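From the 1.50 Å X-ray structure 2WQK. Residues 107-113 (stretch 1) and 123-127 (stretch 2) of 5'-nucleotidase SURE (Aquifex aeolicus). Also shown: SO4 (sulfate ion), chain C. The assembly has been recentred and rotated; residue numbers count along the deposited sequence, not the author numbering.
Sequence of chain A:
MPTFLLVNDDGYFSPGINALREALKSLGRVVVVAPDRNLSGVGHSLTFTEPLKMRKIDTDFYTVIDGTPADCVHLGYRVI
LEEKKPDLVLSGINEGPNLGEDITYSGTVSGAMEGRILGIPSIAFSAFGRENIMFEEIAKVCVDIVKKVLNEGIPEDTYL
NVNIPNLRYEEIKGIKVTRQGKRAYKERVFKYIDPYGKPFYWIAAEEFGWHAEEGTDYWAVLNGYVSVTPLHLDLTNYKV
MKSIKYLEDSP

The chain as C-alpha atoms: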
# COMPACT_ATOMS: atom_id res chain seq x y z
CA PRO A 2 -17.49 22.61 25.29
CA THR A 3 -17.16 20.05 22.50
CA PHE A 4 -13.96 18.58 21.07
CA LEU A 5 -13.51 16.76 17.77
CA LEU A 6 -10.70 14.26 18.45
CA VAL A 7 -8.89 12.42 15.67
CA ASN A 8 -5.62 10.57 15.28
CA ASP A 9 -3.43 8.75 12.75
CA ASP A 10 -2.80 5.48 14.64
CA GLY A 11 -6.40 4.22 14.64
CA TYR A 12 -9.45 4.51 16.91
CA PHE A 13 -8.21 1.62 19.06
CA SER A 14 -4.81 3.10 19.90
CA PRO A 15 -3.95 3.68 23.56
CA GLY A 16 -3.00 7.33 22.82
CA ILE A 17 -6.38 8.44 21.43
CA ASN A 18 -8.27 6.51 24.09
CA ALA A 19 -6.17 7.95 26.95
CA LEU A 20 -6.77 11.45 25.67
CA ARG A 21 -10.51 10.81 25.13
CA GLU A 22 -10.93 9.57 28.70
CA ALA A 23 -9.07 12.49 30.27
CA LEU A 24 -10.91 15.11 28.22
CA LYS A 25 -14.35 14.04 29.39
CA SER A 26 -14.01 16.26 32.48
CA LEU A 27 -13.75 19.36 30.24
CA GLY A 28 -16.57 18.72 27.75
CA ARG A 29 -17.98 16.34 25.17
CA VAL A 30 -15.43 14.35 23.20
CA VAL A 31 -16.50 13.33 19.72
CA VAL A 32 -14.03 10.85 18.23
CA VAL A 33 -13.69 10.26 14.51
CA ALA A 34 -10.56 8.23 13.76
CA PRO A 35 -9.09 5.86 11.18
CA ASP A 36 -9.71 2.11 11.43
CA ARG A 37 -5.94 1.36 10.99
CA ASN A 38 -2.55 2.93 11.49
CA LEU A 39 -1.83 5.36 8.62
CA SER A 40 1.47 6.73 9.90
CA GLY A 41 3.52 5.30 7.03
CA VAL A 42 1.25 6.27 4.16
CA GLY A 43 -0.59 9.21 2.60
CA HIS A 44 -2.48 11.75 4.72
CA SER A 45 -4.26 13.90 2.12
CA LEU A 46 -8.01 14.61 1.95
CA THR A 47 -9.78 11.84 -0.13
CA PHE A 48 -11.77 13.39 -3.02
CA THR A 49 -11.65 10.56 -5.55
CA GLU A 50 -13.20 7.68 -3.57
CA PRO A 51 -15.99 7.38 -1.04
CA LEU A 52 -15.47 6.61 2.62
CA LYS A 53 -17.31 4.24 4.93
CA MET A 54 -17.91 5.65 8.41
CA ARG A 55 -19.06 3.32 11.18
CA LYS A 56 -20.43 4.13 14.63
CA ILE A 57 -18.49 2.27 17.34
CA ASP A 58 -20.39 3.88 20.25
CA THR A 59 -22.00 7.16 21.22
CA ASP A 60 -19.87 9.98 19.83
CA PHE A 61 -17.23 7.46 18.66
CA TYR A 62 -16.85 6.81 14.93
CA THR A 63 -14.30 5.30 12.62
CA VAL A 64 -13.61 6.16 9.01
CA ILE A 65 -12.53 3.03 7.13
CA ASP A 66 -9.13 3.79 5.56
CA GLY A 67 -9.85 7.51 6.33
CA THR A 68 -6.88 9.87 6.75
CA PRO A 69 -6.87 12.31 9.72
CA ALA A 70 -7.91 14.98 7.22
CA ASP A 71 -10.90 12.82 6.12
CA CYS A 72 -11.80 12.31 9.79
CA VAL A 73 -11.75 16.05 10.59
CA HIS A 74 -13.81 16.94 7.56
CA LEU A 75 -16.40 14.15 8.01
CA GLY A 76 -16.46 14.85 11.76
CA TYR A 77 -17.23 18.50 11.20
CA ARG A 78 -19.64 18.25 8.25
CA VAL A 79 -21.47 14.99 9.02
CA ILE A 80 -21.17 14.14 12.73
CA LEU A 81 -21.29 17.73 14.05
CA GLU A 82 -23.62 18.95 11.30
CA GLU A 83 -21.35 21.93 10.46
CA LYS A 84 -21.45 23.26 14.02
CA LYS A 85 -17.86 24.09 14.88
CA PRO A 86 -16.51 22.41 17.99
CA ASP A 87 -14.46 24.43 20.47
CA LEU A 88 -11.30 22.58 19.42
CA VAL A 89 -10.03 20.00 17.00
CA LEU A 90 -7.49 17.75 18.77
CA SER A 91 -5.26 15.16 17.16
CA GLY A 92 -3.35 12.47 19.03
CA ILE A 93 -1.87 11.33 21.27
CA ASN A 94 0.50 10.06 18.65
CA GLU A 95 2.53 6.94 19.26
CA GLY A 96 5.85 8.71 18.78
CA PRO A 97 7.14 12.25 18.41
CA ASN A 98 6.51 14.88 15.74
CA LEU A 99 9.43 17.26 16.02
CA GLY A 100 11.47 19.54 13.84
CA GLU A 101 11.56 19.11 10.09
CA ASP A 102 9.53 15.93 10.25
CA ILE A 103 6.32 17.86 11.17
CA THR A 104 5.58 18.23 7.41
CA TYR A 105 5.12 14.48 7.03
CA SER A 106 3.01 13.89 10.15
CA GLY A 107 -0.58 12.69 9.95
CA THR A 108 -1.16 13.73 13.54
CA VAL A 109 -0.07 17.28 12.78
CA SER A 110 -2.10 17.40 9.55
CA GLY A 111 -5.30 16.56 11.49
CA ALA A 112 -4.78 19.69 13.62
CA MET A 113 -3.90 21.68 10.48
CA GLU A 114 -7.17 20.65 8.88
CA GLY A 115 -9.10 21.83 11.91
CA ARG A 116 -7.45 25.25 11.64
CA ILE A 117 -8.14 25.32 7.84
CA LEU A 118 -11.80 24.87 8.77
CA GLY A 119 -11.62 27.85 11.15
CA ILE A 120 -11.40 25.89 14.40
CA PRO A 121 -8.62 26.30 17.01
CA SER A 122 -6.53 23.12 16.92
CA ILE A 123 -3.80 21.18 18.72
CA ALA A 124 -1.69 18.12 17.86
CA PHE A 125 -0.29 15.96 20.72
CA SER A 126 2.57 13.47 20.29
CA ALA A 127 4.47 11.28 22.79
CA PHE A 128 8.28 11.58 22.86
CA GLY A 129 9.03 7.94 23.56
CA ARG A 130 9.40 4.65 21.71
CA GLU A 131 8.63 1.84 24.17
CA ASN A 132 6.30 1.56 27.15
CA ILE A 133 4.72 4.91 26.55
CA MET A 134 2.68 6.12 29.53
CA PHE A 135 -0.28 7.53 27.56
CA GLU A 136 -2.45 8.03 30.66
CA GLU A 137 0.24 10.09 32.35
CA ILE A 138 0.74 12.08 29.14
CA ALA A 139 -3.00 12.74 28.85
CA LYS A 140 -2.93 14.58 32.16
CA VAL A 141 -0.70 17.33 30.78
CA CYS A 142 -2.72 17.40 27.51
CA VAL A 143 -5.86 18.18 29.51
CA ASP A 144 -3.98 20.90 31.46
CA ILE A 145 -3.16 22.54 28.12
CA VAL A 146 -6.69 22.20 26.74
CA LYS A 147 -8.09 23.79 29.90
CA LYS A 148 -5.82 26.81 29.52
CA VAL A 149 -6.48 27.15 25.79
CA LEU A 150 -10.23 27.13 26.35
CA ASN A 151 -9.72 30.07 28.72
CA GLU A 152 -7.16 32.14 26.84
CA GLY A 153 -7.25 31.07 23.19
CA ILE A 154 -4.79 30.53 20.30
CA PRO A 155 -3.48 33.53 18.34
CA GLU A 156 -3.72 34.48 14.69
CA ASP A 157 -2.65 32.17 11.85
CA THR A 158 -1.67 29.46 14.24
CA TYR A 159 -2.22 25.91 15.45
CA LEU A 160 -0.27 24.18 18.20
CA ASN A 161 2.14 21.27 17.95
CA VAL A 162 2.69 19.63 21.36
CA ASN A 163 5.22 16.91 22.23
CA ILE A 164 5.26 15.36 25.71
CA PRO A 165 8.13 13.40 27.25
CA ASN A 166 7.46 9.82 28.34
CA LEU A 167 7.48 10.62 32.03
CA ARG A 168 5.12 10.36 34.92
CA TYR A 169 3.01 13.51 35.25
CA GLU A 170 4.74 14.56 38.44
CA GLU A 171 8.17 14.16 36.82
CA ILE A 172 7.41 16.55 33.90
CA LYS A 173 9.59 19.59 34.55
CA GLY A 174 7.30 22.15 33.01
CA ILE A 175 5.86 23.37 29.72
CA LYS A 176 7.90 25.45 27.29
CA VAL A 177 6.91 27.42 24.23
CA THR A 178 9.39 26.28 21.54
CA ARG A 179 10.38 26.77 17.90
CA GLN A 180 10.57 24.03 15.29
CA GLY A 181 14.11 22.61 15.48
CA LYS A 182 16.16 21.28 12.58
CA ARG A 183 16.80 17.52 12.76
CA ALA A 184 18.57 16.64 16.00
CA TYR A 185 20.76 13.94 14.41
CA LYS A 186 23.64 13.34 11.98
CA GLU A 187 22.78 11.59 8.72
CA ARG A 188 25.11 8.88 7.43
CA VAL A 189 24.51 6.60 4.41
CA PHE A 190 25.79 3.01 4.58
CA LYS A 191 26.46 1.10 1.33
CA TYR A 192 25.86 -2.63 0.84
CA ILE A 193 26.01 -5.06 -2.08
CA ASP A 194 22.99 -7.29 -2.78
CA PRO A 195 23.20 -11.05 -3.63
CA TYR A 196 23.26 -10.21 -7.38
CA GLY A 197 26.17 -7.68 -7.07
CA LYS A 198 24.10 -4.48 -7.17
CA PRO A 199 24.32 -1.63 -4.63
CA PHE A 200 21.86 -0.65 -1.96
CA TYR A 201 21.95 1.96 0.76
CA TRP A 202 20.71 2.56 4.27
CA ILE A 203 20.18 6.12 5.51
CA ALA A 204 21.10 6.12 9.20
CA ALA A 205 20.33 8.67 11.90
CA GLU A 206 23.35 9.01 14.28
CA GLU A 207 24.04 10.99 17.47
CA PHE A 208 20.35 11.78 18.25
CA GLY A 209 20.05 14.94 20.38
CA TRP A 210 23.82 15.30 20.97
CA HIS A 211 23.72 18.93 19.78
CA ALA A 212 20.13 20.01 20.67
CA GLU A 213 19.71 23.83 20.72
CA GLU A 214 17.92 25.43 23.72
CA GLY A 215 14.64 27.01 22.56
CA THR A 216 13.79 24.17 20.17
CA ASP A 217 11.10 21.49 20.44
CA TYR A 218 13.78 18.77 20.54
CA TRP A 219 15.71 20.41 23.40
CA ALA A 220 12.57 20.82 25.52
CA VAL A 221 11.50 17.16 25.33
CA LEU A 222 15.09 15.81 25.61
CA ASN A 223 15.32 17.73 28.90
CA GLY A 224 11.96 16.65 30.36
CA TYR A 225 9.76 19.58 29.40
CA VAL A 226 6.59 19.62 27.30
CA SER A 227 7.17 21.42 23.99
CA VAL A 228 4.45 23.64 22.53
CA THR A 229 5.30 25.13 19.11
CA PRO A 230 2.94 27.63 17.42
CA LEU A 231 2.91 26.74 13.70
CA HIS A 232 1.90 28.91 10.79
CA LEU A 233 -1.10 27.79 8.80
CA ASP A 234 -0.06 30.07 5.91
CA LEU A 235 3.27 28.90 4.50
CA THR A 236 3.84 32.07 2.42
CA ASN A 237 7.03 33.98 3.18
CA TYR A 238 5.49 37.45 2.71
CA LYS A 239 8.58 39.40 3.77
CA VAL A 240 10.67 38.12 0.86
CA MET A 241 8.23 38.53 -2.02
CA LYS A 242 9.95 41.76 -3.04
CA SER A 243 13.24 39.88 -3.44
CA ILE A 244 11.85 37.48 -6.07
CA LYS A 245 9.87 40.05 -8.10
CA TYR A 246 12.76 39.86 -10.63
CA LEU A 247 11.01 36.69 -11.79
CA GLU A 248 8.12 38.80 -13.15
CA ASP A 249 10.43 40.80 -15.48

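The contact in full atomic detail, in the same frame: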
# COMPACT_ATOMS: atom_id res chain seq x y z
N GLY A 107 0.87 12.79 10.00
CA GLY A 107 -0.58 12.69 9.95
C GLY A 107 -1.24 13.31 11.17
O GLY A 107 -2.33 13.87 11.09
N THR A 108 -0.59 13.14 12.33
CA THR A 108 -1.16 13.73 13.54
C THR A 108 -1.22 15.25 13.40
O THR A 108 -2.24 15.88 13.65
CB THR A 108 -0.34 13.34 14.79
OG1 THR A 108 -0.31 11.92 14.88
CG2 THR A 108 -0.94 13.95 16.09
N VAL A 109 -0.11 15.84 12.95
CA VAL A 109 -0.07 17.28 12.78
C VAL A 109 -1.09 17.73 11.71
O VAL A 109 -1.77 18.72 11.87
CB VAL A 109 1.36 17.79 12.48
CG1 VAL A 109 1.36 19.29 12.26
CG2 VAL A 109 2.28 17.43 13.61
N SER A 110 -1.19 16.98 10.62
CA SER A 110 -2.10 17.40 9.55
C SER A 110 -3.57 17.39 9.99
O SER A 110 -4.35 18.24 9.52
CB SER A 110 -1.88 16.53 8.30
OG SER A 110 -2.29 15.22 8.47
N GLY A 111 -3.93 16.51 10.93
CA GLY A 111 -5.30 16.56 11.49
C GLY A 111 -5.56 17.91 12.15
O GLY A 111 -6.62 18.53 11.96
N ALA A 112 -4.62 18.37 12.97
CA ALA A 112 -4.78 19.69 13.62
C ALA A 112 -4.78 20.82 12.56
O ALA A 112 -5.58 21.74 12.62
CB ALA A 112 -3.73 19.94 14.69
N MET A 113 -3.90 20.71 11.56
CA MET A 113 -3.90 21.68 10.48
C MET A 113 -5.25 21.81 9.80
O MET A 113 -5.70 22.90 9.58
CB MET A 113 -2.81 21.31 9.46
CG MET A 113 -2.65 22.34 8.35
SD MET A 113 -1.64 21.72 6.98
CE MET A 113 -2.76 20.48 6.32
N ILE A 123 -5.01 21.61 18.03
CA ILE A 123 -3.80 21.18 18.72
C ILE A 123 -3.51 19.74 18.38
O ILE A 123 -4.41 18.90 18.36
CB ILE A 123 -3.97 21.24 20.28
CG1 ILE A 123 -4.51 22.58 20.74
CG2 ILE A 123 -2.69 20.91 20.95
CD1 ILE A 123 -4.85 22.62 22.26
N ALA A 124 -2.24 19.48 18.07
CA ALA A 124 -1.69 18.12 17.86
C ALA A 124 -0.90 17.73 19.12
O ALA A 124 -0.15 18.57 19.63
CB ALA A 124 -0.74 18.07 16.64
N PHE A 125 -1.04 16.46 19.57
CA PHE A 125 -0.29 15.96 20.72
C PHE A 125 0.43 14.69 20.28
O PHE A 125 -0.20 13.77 19.73
CB PHE A 125 -1.27 15.56 21.83
CG PHE A 125 -2.08 16.71 22.40
CD1 PHE A 125 -1.51 17.58 23.32
CD2 PHE A 125 -3.42 16.88 22.10
CE1 PHE A 125 -2.25 18.62 23.88
CE2 PHE A 125 -4.16 17.92 22.67
CZ PHE A 125 -3.58 18.76 23.54
N SER A 126 1.72 14.62 20.60
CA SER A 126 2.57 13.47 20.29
C SER A 126 3.43 13.12 21.50
O SER A 126 3.87 14.02 22.21
CB SER A 126 3.47 13.79 19.09
OG SER A 126 2.68 14.11 17.97
N ALA A 127 3.63 11.82 21.71
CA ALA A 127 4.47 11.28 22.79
C ALA A 127 5.94 11.12 22.35
O ALA A 127 6.21 10.43 21.36
CB ALA A 127 3.93 9.89 23.23
S SO4 C . 2.15 10.37 12.47
O1 SO4 C . 3.20 9.61 13.14
O2 SO4 C . 0.88 9.58 12.59
O3 SO4 C . 1.91 11.61 13.12
O4 SO4 C . 2.45 10.58 11.02

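The most distinctive feature of this contact is the double role of T108, which binds a sulfate ion with one branch of its side chain and packs against the strand with the other. Its OG1 donates a hydrogen bond to sulfate O3 (2.8 Å), and its backbone N reaches the same oxygen at 3.0 Å, while G107 N donates to sulfate O4 at 2.9 Å. The anion, probably from the crystallisation liquor, thus accepts hydrogen bonds from two backbone amides of this stretch of helix. The methyl CG2 of T108 faces the strand, lying 3.7 Å from F125 O and 4.1 Å from S126 OG.

No hydrogen bond joins helix 107-113 to strand 123-127; the two run nearly antiparallel, at 163°, and meet through van der Waals packing. A124 is central to it. Its CB lies 4.0 Å from A112 CB, 4.0 Å from the backbone CA of V109 and 4.3 Å from V109 CG2. The axes approach to 6.9 Å, and A112 CB reaches the strand backbone itself, 3.7 Å from I123 C and from A124 N. I123 and F125 alternate with A124 and S126, directing their CA-to-CB bonds away from the helix. The CA-to-CB bond of S110, in turn, points away from the strand, and its OG donates a hydrogen bond to G107 O (2.9 Å) within the helix.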